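Local atomic coordinates of succinate-semialdehyde dehydrogenase (Synechococcus sp., PDB entry 4ITA), a protein that probably oxidises succinic semialdehyde to succinate with NADP+ as the electron acceptor, as a member of the aldehyde dehydrogenase family. Residues V152-L166 and V181-V195. Sequence-based numbering, arbitrary orientation.
Sequences VAVLKHASNVPQCAL and VFQTLLIGASQVEQV. With NDP (NADPH dihydro-nicotinamide-adenine-dinucleotide phosphate), chain C; EDO (1,2-ethanediol), chain E; EDO (1,2-ethanediol), chain H; EDO (1,2-ethanediol), chain N.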
loop_
_atom_site.group_PDB
_atom_site.type_symbol
_atom_site.label_atom_id
_atom_site.label_comp_id
_atom_site.label_asym_id
_atom_site.label_seq_id
_atom_site.Cartn_x
_atom_site.Cartn_y
_atom_site.Cartn_z
ATOM N N VAL A 152 7.860 3.794 15.712
ATOM C CA VAL A 152 7.157 3.755 16.988
ATOM C C VAL A 152 5.668 3.579 16.691
ATOM O O VAL A 152 5.224 3.772 15.548
ATOM C CB VAL A 152 7.425 4.991 17.869
ATOM C CG1 VAL A 152 8.915 5.131 18.130
ATOM C CG2 VAL A 152 6.857 6.255 17.235
ATOM N N ALA A 153 4.898 3.179 17.698
ATOM C CA ALA A 153 3.510 2.837 17.454
ATOM C C ALA A 153 2.577 3.357 18.520
ATOM O O ALA A 153 2.915 3.400 19.706
ATOM C CB ALA A 153 3.359 1.334 17.329
ATOM N N VAL A 154 1.394 3.759 18.079
ATOM C CA VAL A 154 0.284 4.030 18.982
ATOM C C VAL A 154 -0.829 3.053 18.639
ATOM O O VAL A 154 -1.153 2.856 17.466
ATOM C CB VAL A 154 -0.187 5.514 18.942
ATOM C CG1 VAL A 154 0.905 6.425 19.498
ATOM C CG2 VAL A 154 -0.577 5.944 17.519
ATOM N N LEU A 155 -1.378 2.424 19.669
ATOM C CA LEU A 155 -2.405 1.400 19.510
ATOM C C LEU A 155 -3.759 1.902 19.976
ATOM O O LEU A 155 -3.900 2.330 21.123
ATOM C CB LEU A 155 -2.042 0.173 20.341
ATOM C CG LEU A 155 -3.137 -0.878 20.550
ATOM C CD1 LEU A 155 -3.529 -1.580 19.255
ATOM C CD2 LEU A 155 -2.715 -1.891 21.616
ATOM N N LYS A 156 -4.751 1.844 19.096
ATOM C CA LYS A 156 -6.143 1.979 19.498
ATOM C C LYS A 156 -6.743 0.586 19.429
ATOM O O LYS A 156 -7.019 0.053 18.349
ATOM C CB LYS A 156 -6.902 2.965 18.599
ATOM C CG LYS A 156 -8.366 3.174 18.997
ATOM C CD LYS A 156 -9.352 2.331 18.172
ATOM C CE LYS A 156 -10.808 2.572 18.593
ATOM N NZ LYS A 156 -11.136 1.987 19.932
ATOM N N HIS A 157 -6.891 -0.033 20.594
ATOM C CA HIS A 157 -7.457 -1.367 20.678
ATOM C C HIS A 157 -8.975 -1.257 20.781
ATOM O O HIS A 157 -9.532 -0.169 20.952
ATOM C CB HIS A 157 -6.875 -2.123 21.883
ATOM C CG HIS A 157 -6.643 -3.581 21.629
ATOM N ND1 HIS A 157 -7.421 -4.318 20.762
ATOM C CD2 HIS A 157 -5.714 -4.434 22.125
ATOM C CE1 HIS A 157 -6.981 -5.565 20.733
ATOM N NE2 HIS A 157 -5.948 -5.662 21.553
ATOM N N ALA A 158 -9.643 -2.397 20.681
ATOM C CA ALA A 158 -11.089 -2.440 20.815
ATOM C C ALA A 158 -11.486 -1.972 22.214
ATOM O O ALA A 158 -10.762 -2.204 23.188
ATOM C CB ALA A 158 -11.575 -3.850 20.567
ATOM N N SER A 159 -12.648 -1.335 22.317
ATOM C CA SER A 159 -13.068 -0.720 23.573
ATOM C C SER A 159 -13.413 -1.712 24.675
ATOM O O SER A 159 -13.511 -1.330 25.846
ATOM C CB SER A 159 -14.245 0.224 23.331
ATOM O OG SER A 159 -13.818 1.408 22.694
ATOM N N ASN A 160 -13.599 -2.975 24.303
ATOM C CA ASN A 160 -13.922 -4.022 25.263
ATOM C C ASN A 160 -12.715 -4.838 25.724
ATOM O O ASN A 160 -12.857 -5.752 26.527
ATOM C CB ASN A 160 -14.989 -4.956 24.693
ATOM C CG ASN A 160 -14.540 -5.640 23.417
ATOM O OD1 ASN A 160 -13.858 -5.041 22.587
ATOM N ND2 ASN A 160 -14.924 -6.904 23.250
ATOM N N VAL A 161 -11.523 -4.507 25.236
ATOM C CA VAL A 161 -10.316 -5.160 25.763
ATOM C C VAL A 161 -9.263 -4.189 26.333
ATOM O O VAL A 161 -8.067 -4.313 26.033
ATOM C CB VAL A 161 -9.685 -6.161 24.742
ATOM C CG1 VAL A 161 -10.628 -7.322 24.486
ATOM C CG2 VAL A 161 -9.325 -5.470 23.431
ATOM N N PRO A 162 -9.693 -3.242 27.187
ATOM C CA PRO A 162 -8.721 -2.283 27.728
ATOM C C PRO A 162 -7.625 -2.939 28.571
ATOM O O PRO A 162 -6.481 -2.494 28.508
ATOM C CB PRO A 162 -9.593 -1.345 28.583
ATOM C CG PRO A 162 -10.766 -2.169 28.965
ATOM C CD PRO A 162 -11.031 -3.039 27.775
ATOM N N GLN A 163 -7.945 -3.970 29.346
ATOM C CA GLN A 163 -6.899 -4.620 30.132
ATOM C C GLN A 163 -5.873 -5.332 29.258
ATOM O O GLN A 163 -4.681 -5.321 29.567
ATOM C CB GLN A 163 -7.484 -5.574 31.173
ATOM C CG GLN A 163 -8.336 -4.879 32.221
ATOM C CD GLN A 163 -8.773 -5.829 33.313
ATOM O OE1 GLN A 163 -7.948 -6.515 33.921
ATOM N NE2 GLN A 163 -10.077 -5.887 33.559
ATOM N N CYS A 164 -6.319 -5.940 28.164
ATOM C CA CYS A 164 -5.378 -6.532 27.217
ATOM C C CYS A 164 -4.479 -5.462 26.619
ATOM O O CYS A 164 -3.264 -5.631 26.538
ATOM C CB CYS A 164 -6.108 -7.274 26.091
ATOM S SG CYS A 164 -6.960 -8.785 26.598
ATOM N N ALA A 165 -5.093 -4.356 26.220
ATOM C CA ALA A 165 -4.353 -3.259 25.616
ATOM C C ALA A 165 -3.297 -2.689 26.578
ATOM O O ALA A 165 -2.150 -2.446 26.190
ATOM C CB ALA A 165 -5.310 -2.188 25.149
ATOM N N LEU A 166 -3.676 -2.495 27.838
ATOM C CA LEU A 166 -2.726 -2.008 28.837
ATOM C C LEU A 166 -1.635 -3.041 29.121
ATOM O O LEU A 166 -0.473 -2.691 29.313
ATOM C CB LEU A 166 -3.453 -1.620 30.120
ATOM C CG LEU A 166 -4.397 -0.432 29.963
ATOM C CD1 LEU A 166 -5.301 -0.300 31.180
ATOM C CD2 LEU A 166 -3.612 0.852 29.717
ATOM N N VAL A 181 7.920 4.570 22.667
ATOM C CA VAL A 181 8.091 3.696 21.516
ATOM C C VAL A 181 6.812 2.920 21.215
ATOM O O VAL A 181 6.497 2.668 20.051
ATOM C CB VAL A 181 9.322 2.779 21.702
ATOM C CG1 VAL A 181 9.346 1.656 20.669
ATOM C CG2 VAL A 181 10.597 3.617 21.637
ATOM N N PHE A 182 6.085 2.534 22.255
ATOM C CA PHE A 182 4.781 1.906 22.085
ATOM C C PHE A 182 3.835 2.492 23.117
ATOM O O PHE A 182 4.144 2.491 24.310
ATOM C CB PHE A 182 4.857 0.382 22.257
ATOM C CG PHE A 182 3.549 -0.319 21.984
ATOM C CD1 PHE A 182 2.532 -0.346 22.940
ATOM C CD2 PHE A 182 3.338 -0.948 20.774
ATOM C CE1 PHE A 182 1.321 -0.986 22.677
ATOM C CE2 PHE A 182 2.132 -1.591 20.502
ATOM C CZ PHE A 182 1.125 -1.606 21.457
ATOM N N GLN A 183 2.681 2.977 22.673
ATOM C CA GLN A 183 1.705 3.522 23.606
ATOM C C GLN A 183 0.315 3.043 23.276
ATOM O O GLN A 183 -0.145 3.170 22.141
ATOM C CB GLN A 183 1.720 5.055 23.604
ATOM C CG GLN A 183 3.017 5.682 24.112
ATOM C CD GLN A 183 2.981 7.197 24.018
ATOM O OE1 GLN A 183 2.670 7.896 24.990
ATOM N NE2 GLN A 183 3.274 7.714 22.837
ATOM N N THR A 184 -0.357 2.510 24.284
ATOM C CA THR A 184 -1.769 2.187 24.198
ATOM C C THR A 184 -2.614 3.431 24.419
ATOM O O THR A 184 -2.434 4.152 25.402
ATOM C CB THR A 184 -2.110 1.129 25.236
ATOM O OG1 THR A 184 -1.575 -0.119 24.783
ATOM C CG2 THR A 184 -3.623 1.001 25.437
ATOM N N LEU A 185 -3.513 3.692 23.478
ATOM C CA LEU A 185 -4.452 4.806 23.583
ATOM C C LEU A 185 -5.811 4.270 23.967
ATOM O O LEU A 185 -6.464 3.582 23.172
ATOM C CB LEU A 185 -4.558 5.566 22.256
ATOM C CG LEU A 185 -3.248 6.019 21.607
ATOM C CD1 LEU A 185 -3.542 6.768 20.316
ATOM C CD2 LEU A 185 -2.429 6.889 22.548
ATOM N N LEU A 186 -6.252 4.581 25.184
ATOM C CA LEU A 186 -7.603 4.220 25.608
ATOM C C LEU A 186 -8.561 5.242 25.021
ATOM O O LEU A 186 -8.899 6.236 25.660
ATOM C CB LEU A 186 -7.709 4.167 27.135
ATOM C CG LEU A 186 -6.890 3.056 27.805
ATOM C CD1 LEU A 186 -7.187 3.037 29.312
ATOM C CD2 LEU A 186 -7.150 1.695 27.180
ATOM N N ILE A 187 -8.953 5.013 23.771
ATOM C CA ILE A 187 -9.807 5.942 23.041
ATOM C C ILE A 187 -10.851 5.193 22.237
ATOM O O ILE A 187 -10.657 4.019 21.892
ATOM C CB ILE A 187 -8.990 6.862 22.093
ATOM C CG1 ILE A 187 -8.293 6.058 20.982
ATOM C CG2 ILE A 187 -8.001 7.720 22.887
ATOM C CD1 ILE A 187 -7.544 6.924 19.965
ATOM N N GLY A 188 -11.952 5.873 21.944
ATOM C CA GLY A 188 -13.029 5.290 21.167
ATOM C C GLY A 188 -12.831 5.491 19.680
ATOM O O GLY A 188 -11.923 6.204 19.237
ATOM N N ALA A 189 -13.713 4.875 18.899
ATOM C CA ALA A 189 -13.620 4.948 17.447
ATOM C C ALA A 189 -13.665 6.382 16.917
ATOM O O ALA A 189 -12.965 6.717 15.955
ATOM C CB ALA A 189 -14.717 4.094 16.795
ATOM N N SER A 190 -14.468 7.237 17.551
ATOM C CA SER A 190 -14.606 8.629 17.102
ATOM C C SER A 190 -13.330 9.452 17.270
ATOM O O SER A 190 -13.207 10.538 16.703
ATOM C CB SER A 190 -15.754 9.330 17.835
ATOM O OG SER A 190 -15.450 9.494 19.212
ATOM N N GLN A 191 -12.382 8.929 18.042
ATOM C CA GLN A 191 -11.184 9.679 18.388
ATOM C C GLN A 191 -10.015 9.359 17.467
ATOM O O GLN A 191 -8.960 9.992 17.535
ATOM C CB GLN A 191 -10.806 9.389 19.837
ATOM C CG GLN A 191 -11.957 9.615 20.807
ATOM C CD GLN A 191 -11.526 9.553 22.247
ATOM O OE1 GLN A 191 -11.679 8.530 22.909
ATOM N NE2 GLN A 191 -11.013 10.668 22.757
ATOM N N VAL A 192 -10.205 8.370 16.607
ATOM C CA VAL A 192 -9.146 7.921 15.705
ATOM C C VAL A 192 -8.817 8.965 14.627
ATOM O O VAL A 192 -7.662 9.120 14.225
ATOM C CB VAL A 192 -9.525 6.569 15.078
ATOM C CG1 VAL A 192 -8.537 6.170 13.990
ATOM C CG2 VAL A 192 -9.574 5.505 16.159
ATOM N N GLU A 193 -9.835 9.696 14.172
ATOM C CA GLU A 193 -9.621 10.704 13.140
ATOM C C GLU A 193 -8.532 11.717 13.534
ATOM O O GLU A 193 -7.683 12.075 12.712
ATOM C CB GLU A 193 -10.945 11.401 12.790
ATOM C CG GLU A 193 -10.810 12.551 11.794
ATOM C CD GLU A 193 -12.148 13.056 11.274
ATOM O OE1 GLU A 193 -13.177 12.388 11.489
ATOM O OE2 GLU A 193 -12.146 14.114 10.629
ATOM N N GLN A 194 -8.550 12.178 14.785
ATOM C CA GLN A 194 -7.505 13.089 15.255
ATOM C C GLN A 194 -6.116 12.493 15.052
ATOM O O GLN A 194 -5.184 13.176 14.625
ATOM C CB GLN A 194 -7.689 13.410 16.738
ATOM C CG GLN A 194 -6.568 14.277 17.303
ATOM C CD GLN A 194 -6.645 14.453 18.801
ATOM O OE1 GLN A 194 -7.633 14.084 19.430
ATOM N NE2 GLN A 194 -5.587 15.002 19.385
ATOM N N VAL A 195 -5.981 11.207 15.354
ATOM C CA VAL A 195 -4.690 10.542 15.232
ATOM C C VAL A 195 -4.245 10.474 13.764
ATOM O O VAL A 195 -3.122 10.848 13.430
ATOM C CB VAL A 195 -4.718 9.157 15.876
ATOM C CG1 VAL A 195 -3.327 8.542 15.835
ATOM C CG2 VAL A 195 -5.181 9.263 17.323
HETATM P PA NDP C . -14.833 -3.593 14.363
HETATM O O1A NDP C . -14.414 -3.151 12.991
HETATM O O2A NDP C . -16.175 -3.184 14.904
HETATM O O5B NDP C . -13.732 -3.094 15.410
HETATM C C5B NDP C . -12.329 -3.292 15.195
HETATM C C4B NDP C . -11.531 -2.089 15.690
HETATM O O4B NDP C . -11.870 -0.950 14.893
HETATM C C3B NDP C . -11.859 -1.688 17.123
HETATM O O3B NDP C . -10.688 -1.113 17.719
HETATM C C2B NDP C . -12.909 -0.609 16.937
HETATM O O2B NDP C . -12.992 0.300 18.027
HETATM C C1B NDP C . -12.332 0.101 15.744
HETATM N N9A NDP C . -13.297 0.872 14.945
HETATM C C8A NDP C . -14.575 0.563 14.645
HETATM N N7A NDP C . -15.111 1.519 13.850
HETATM C C5A NDP C . -14.157 2.436 13.622
HETATM C C6A NDP C . -14.036 3.698 12.875
HETATM N N6A NDP C . -15.090 4.174 12.182
HETATM N N1A NDP C . -12.851 4.335 12.916
HETATM C C2A NDP C . -11.796 3.866 13.597
HETATM N N3A NDP C . -11.832 2.728 14.305
HETATM C C4A NDP C . -12.965 1.998 14.343
HETATM O O3 NDP C . -14.639 -5.206 14.317
HETATM P PN NDP C . -15.416 -6.447 15.020
HETATM O O1N NDP C . -16.915 -6.239 15.021
HETATM O O2N NDP C . -14.686 -6.762 16.297
HETATM O O5D NDP C . -15.103 -7.624 13.967
HETATM C C5D NDP C . -13.773 -8.089 13.780
HETATM C C4D NDP C . -13.454 -8.138 12.296
HETATM O O4D NDP C . -12.033 -8.208 12.108
HETATM C C3D NDP C . -14.026 -9.361 11.606
HETATM O O3D NDP C . -14.576 -8.998 10.335
HETATM C C2D NDP C . -12.799 -10.243 11.486
HETATM O O2D NDP C . -12.972 -11.206 10.445
HETATM C C1D NDP C . -11.721 -9.229 11.158
HETATM N N1N NDP C . -10.393 -9.810 11.399
HETATM C C2N NDP C . -9.420 -9.681 10.482
HETATM C C3N NDP C . -8.356 -10.581 10.464
HETATM C C7N NDP C . -7.235 -10.451 9.476
HETATM O O7N NDP C . -6.081 -10.560 9.887
HETATM N N7N NDP C . -7.506 -10.228 8.193
HETATM C C4N NDP C . -8.300 -11.735 11.437
HETATM C C5N NDP C . -9.114 -11.431 12.607
HETATM C C6N NDP C . -10.130 -10.480 12.540
HETATM P P2B NDP C . -14.158 0.192 19.127
HETATM O O1X NDP C . -13.842 1.348 20.031
HETATM O O2X NDP C . -15.467 0.360 18.391
HETATM O O3X NDP C . -14.034 -1.132 19.816
HETATM C C1 EDO E . 6.062 0.920 26.546
HETATM O O1 EDO E . 6.316 1.937 27.520
HETATM C C2 EDO E . 7.233 0.806 25.580
HETATM O O2 EDO E . 7.438 2.040 24.881
HETATM C C1 EDO H . -12.792 13.645 20.988
HETATM O O1 EDO H . -11.627 12.811 21.071
HETATM C C2 EDO H . -13.721 13.119 19.904
HETATM O O2 EDO H . -14.344 11.903 20.334
HETATM C C1 EDO N . -10.831 15.864 18.368
HETATM O O1 EDO N . -9.515 16.347 18.099
HETATM C C2 EDO N . -11.641 15.932 17.079
HETATM O O2 EDO N . -11.106 15.060 16.068
HETATM O O HOH W 1 4.072 5.732 20.826
HETATM O O HOH W 2 -6.534 0.813 23.333
HETATM O O HOH W 3 -9.859 1.617 23.369
#
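Lys156 NZ gives hydrogen bonds to three groups at once: the carbonyl of Ile187, 2.9 Å from NZ to O, the carbonyl of its neighbour His157, and O1X of the NADPH 2'-phosphate, 2.8 Å from NZ. NZ lies beyond the C-terminal ends of the parallel strands 152-156 and 182-185 of a Rossmann-type beta-alpha-beta unit, with helix 162-175 as the crossover. The lysine CG stands anti to the backbone N (chi1 -179°), 3.5 Å from Ile187 CG1; the chain bends at chi2 and chi4 and crosses Val192 at about a right angle, with CD against CG2. Ser159 binds the same phosphate through both N and OG, consistent with a preference for NADP(H), while Ala189 and Val192 pack against the adenine. Where the strands splay apart, one water links His157 N to Leu185 O. Back along the strands, four backbone bonds join 153-155 to 181-185, ending with Leu185 N to Leu155 O at 2.7 Å. On the face of Ala153 and Leu155, the Phe182 ring brings CZ within 3.8 Å of Leu155 CB. The crossover helix is tied down by Thr184: OG1 donates to Ala165 O at 2.8 Å from above the carbonyl plane, with CG2 against Ala165 CB.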